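Flagellar assembly protein FliH (Salmonella typhimurium, PDB 5B0O) is needed for flagellar assembly and regrowth, as a cytoplasmic component of the bacterial flagellar protein export system. Local coordinates at residues Q74-P79 and R99-P104. Sequence-based numbering, arbitrary orientation.
Sequences QLRVHP and RLRGDP
L75 and L100 meet through their methyl groups on the helix-covered face of two parallel strands, 74-77 and 99-102, joined by helix 79-96 in a beta-alpha-beta unit of the C-terminal domain of FliH. The packed side is apolar: L75 CD2 lies 4.4 Å from L100 CD1, both leucines rest on L93 of the connecting helix, and L75 and V77 also meet helix 53-63. Between the strands, L75 N donates to R99 O (2.8 Å) and L75 O accepts from R101 N; the bond from V77 N to R101 O is weak, and D103 N closes the pairing on V77 O. The other face is polar: Q74 is buried against R101, while R99, exposed, and R101 lie on an outermost strand of the chain's sheet, toward solvent. R76 and R101 run alongside each other, guanidinium planes 18° apart, with R76 CD over a face of the R101 group near its rim. Their like charges are probably eased by D103, whose OD1 forms a salt bridge with R101 NH2 while OD2 is hydrogen-bonded to T105 OG1. Q74 OE1 accepts from two R76 nitrogens, NH2 at 2.6 Å in the carbonyl plane and NE, 2.8 Å from OE1, from above that plane.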
ATOM      1  N   GLN E  74      33.719  15.986  16.892  1.00 41.49           N
ATOM      2  CA  GLN E  74      33.915  17.372  16.484  1.00 37.82           C
ATOM      3  C   GLN E  74      32.578  18.019  16.122  1.00 39.52           C
ATOM      4  O   GLN E  74      31.824  17.488  15.312  1.00 38.30           O
ATOM      5  CB  GLN E  74      34.908  17.472  15.322  1.00 41.62           C
ATOM      6  CG  GLN E  74      34.291  17.314  13.935  1.00 57.76           C
ATOM      7  CD  GLN E  74      35.336  17.306  12.827  1.00 72.99           C
ATOM      8  OE1 GLN E  74      35.040  16.972  11.675  1.00 75.13           O
ATOM      9  NE2 GLN E  74      36.566  17.678  13.171  1.00 71.17           N
ATOM     10  N   LEU E  75      32.277  19.146  16.762  1.00 41.13           N
ATOM     11  CA  LEU E  75      31.082  19.929  16.452  1.00 38.12           C
ATOM     12  C   LEU E  75      31.413  20.936  15.366  1.00 41.36           C
ATOM     13  O   LEU E  75      32.467  21.570  15.399  1.00 44.24           O
ATOM     14  CB  LEU E  75      30.569  20.654  17.696  1.00 33.19           C
ATOM     15  CG  LEU E  75      29.530  21.763  17.531  1.00 28.53           C
ATOM     16  CD1 LEU E  75      28.243  21.217  16.972  1.00 33.97           C
ATOM     17  CD2 LEU E  75      29.264  22.454  18.858  1.00 33.76           C
ATOM     18  N   ARG E  76      30.519  21.064  14.393  1.00 42.59           N
ATOM     19  CA  ARG E  76      30.721  21.978  13.279  1.00 44.71           C
ATOM     20  C   ARG E  76      29.538  22.914  13.171  1.00 45.53           C
ATOM     21  O   ARG E  76      28.386  22.482  13.235  1.00 42.61           O
ATOM     22  CB  ARG E  76      30.848  21.217  11.959  1.00 49.38           C
ATOM     23  CG  ARG E  76      31.926  20.166  11.927  1.00 53.09           C
ATOM     24  CD  ARG E  76      31.810  19.338  10.665  1.00 59.08           C
ATOM     25  NE  ARG E  76      32.605  18.117  10.744  1.00 74.10           N
ATOM     26  CZ  ARG E  76      32.542  17.132   9.856  1.00 83.45           C
ATOM     27  NH1 ARG E  76      31.715  17.230   8.822  1.00 88.93           N
ATOM     28  NH2 ARG E  76      33.299  16.051  10.001  1.00 66.40           N
ATOM     29  N   VAL E  77      29.830  24.198  13.001  1.00 41.71           N
ATOM     30  CA  VAL E  77      28.803  25.188  12.745  1.00 38.01           C
ATOM     31  C   VAL E  77      29.312  26.143  11.677  1.00 51.24           C
ATOM     32  O   VAL E  77      30.503  26.158  11.368  1.00 51.07           O
ATOM     33  CB  VAL E  77      28.445  25.964  14.011  1.00 37.13           C
ATOM     34  CG1 VAL E  77      27.224  26.822  13.761  1.00 54.80           C
ATOM     35  CG2 VAL E  77      28.168  25.009  15.148  1.00 34.64           C
ATOM     36  N   HIS E  78      28.407  26.922  11.095  1.00 53.73           N
ATOM     37  CA  HIS E  78      28.794  27.931  10.121  1.00 53.29           C
ATOM     38  C   HIS E  78      29.730  28.928  10.787  1.00 54.89           C
ATOM     39  O   HIS E  78      29.474  29.366  11.912  1.00 50.34           O
ATOM     40  CB  HIS E  78      27.562  28.661   9.592  1.00 53.83           C
ATOM     41  CG  HIS E  78      27.821  29.477   8.362  1.00 61.39           C
ATOM     42  ND1 HIS E  78      27.131  30.633   8.079  1.00 64.77           N
ATOM     43  CD2 HIS E  78      28.686  29.292   7.335  1.00 62.66           C
ATOM     44  CE1 HIS E  78      27.563  31.134   6.934  1.00 63.94           C
ATOM     45  NE2 HIS E  78      28.503  30.339   6.462  1.00 62.12           N
ATOM     46  N   PRO E  79      30.810  29.304  10.089  1.00 59.34           N
ATOM     47  CA  PRO E  79      31.783  30.240  10.659  1.00 57.58           C
ATOM     48  C   PRO E  79      31.120  31.453  11.306  1.00 49.30           C
ATOM     49  O   PRO E  79      31.685  32.015  12.246  1.00 53.56           O
ATOM     50  CB  PRO E  79      32.594  30.661   9.434  1.00 53.08           C
ATOM     51  CG  PRO E  79      32.626  29.411   8.589  1.00 51.29           C
ATOM     52  CD  PRO E  79      31.297  28.699   8.834  1.00 51.98           C
ATOM     53  N   ARG E  99      35.863  18.964  19.917  1.00 33.51           N
ATOM     54  CA  ARG E  99      36.548  20.096  19.302  1.00 44.90           C
ATOM     55  C   ARG E  99      35.632  20.776  18.300  1.00 45.19           C
ATOM     56  O   ARG E  99      34.638  20.199  17.873  1.00 46.85           O
ATOM     57  CB  ARG E  99      37.879  19.686  18.666  1.00 45.47           C
ATOM     58  CG  ARG E  99      37.764  18.741  17.509  1.00 48.38           C
ATOM     59  CD  ARG E  99      39.101  18.073  17.245  1.00 60.90           C
ATOM     60  NE  ARG E  99      38.972  16.967  16.303  1.00 73.62           N
ATOM     61  CZ  ARG E  99      39.692  16.837  15.195  1.00 74.72           C
ATOM     62  NH1 ARG E  99      40.616  17.743  14.879  1.00 61.23           N
ATOM     63  NH2 ARG E  99      39.489  15.793  14.402  1.00 73.64           N
ATOM     64  N   LEU E 100      35.949  22.020  17.957  1.00 48.51           N
ATOM     65  CA  LEU E 100      35.073  22.818  17.111  1.00 39.13           C
ATOM     66  C   LEU E 100      35.766  23.302  15.843  1.00 44.47           C
ATOM     67  O   LEU E 100      36.951  23.646  15.844  1.00 44.32           O
ATOM     68  CB  LEU E 100      34.511  24.000  17.895  1.00 30.58           C
ATOM     69  CG  LEU E 100      33.328  24.711  17.253  1.00 40.27           C
ATOM     70  CD1 LEU E 100      32.461  25.386  18.301  1.00 47.62           C
ATOM     71  CD2 LEU E 100      33.797  25.714  16.218  1.00 52.12           C
ATOM     72  N   ARG E 101      35.002  23.308  14.759  1.00 44.20           N
ATOM     73  CA  ARG E 101      35.467  23.752  13.459  1.00 45.91           C
ATOM     74  C   ARG E 101      34.374  24.601  12.851  1.00 46.95           C
ATOM     75  O   ARG E 101      33.212  24.488  13.238  1.00 46.20           O
ATOM     76  CB  ARG E 101      35.669  22.558  12.536  1.00 45.89           C
ATOM     77  CG  ARG E 101      36.938  21.769  12.739  1.00 59.50           C
ATOM     78  CD  ARG E 101      36.966  20.649  11.715  1.00 70.84           C
ATOM     79  NE  ARG E 101      36.011  20.918  10.640  1.00 69.66           N
ATOM     80  CZ  ARG E 101      35.506  19.994   9.825  1.00 74.31           C
ATOM     81  NH1 ARG E 101      35.857  18.722   9.952  1.00 76.90           N
ATOM     82  NH2 ARG E 101      34.642  20.346   8.882  1.00 70.35           N
ATOM     83  N   GLY E 102      34.734  25.470  11.915  1.00 49.76           N
ATOM     84  CA  GLY E 102      33.722  26.058  11.063  1.00 50.13           C
ATOM     85  C   GLY E 102      33.459  25.137   9.889  1.00 51.74           C
ATOM     86  O   GLY E 102      34.392  24.578   9.311  1.00 49.63           O
ATOM     87  N   ASP E 103      32.190  24.980   9.534  1.00 53.24           N
ATOM     88  CA  ASP E 103      31.812  24.311   8.296  1.00 58.23           C
ATOM     89  C   ASP E 103      31.008  25.280   7.446  1.00 63.87           C
ATOM     90  O   ASP E 103      29.919  25.706   7.845  1.00 61.55           O
ATOM     91  CB  ASP E 103      31.026  23.027   8.555  1.00 58.77           C
ATOM     92  CG  ASP E 103      30.976  22.123   7.333  1.00 66.80           C
ATOM     93  OD1 ASP E 103      31.906  21.309   7.158  1.00 84.39           O
ATOM     94  OD2 ASP E 103      30.016  22.232   6.541  1.00 62.23           O
ATOM     95  N   PRO E 104      31.543  25.635   6.272  1.00 63.41           N
ATOM     96  CA  PRO E 104      30.910  26.656   5.435  1.00 56.13           C
ATOM     97  C   PRO E 104      29.535  26.237   4.926  1.00 60.85           C
ATOM     98  O   PRO E 104      28.730  27.098   4.570  1.00 62.08           O
ATOM     99  CB  PRO E 104      31.884  26.789   4.266  1.00 49.61           C
ATOM    100  CG  PRO E 104      32.563  25.468   4.195  1.00 58.53           C
ATOM    101  CD  PRO E 104      32.700  25.008   5.609  1.00 61.82           C
TER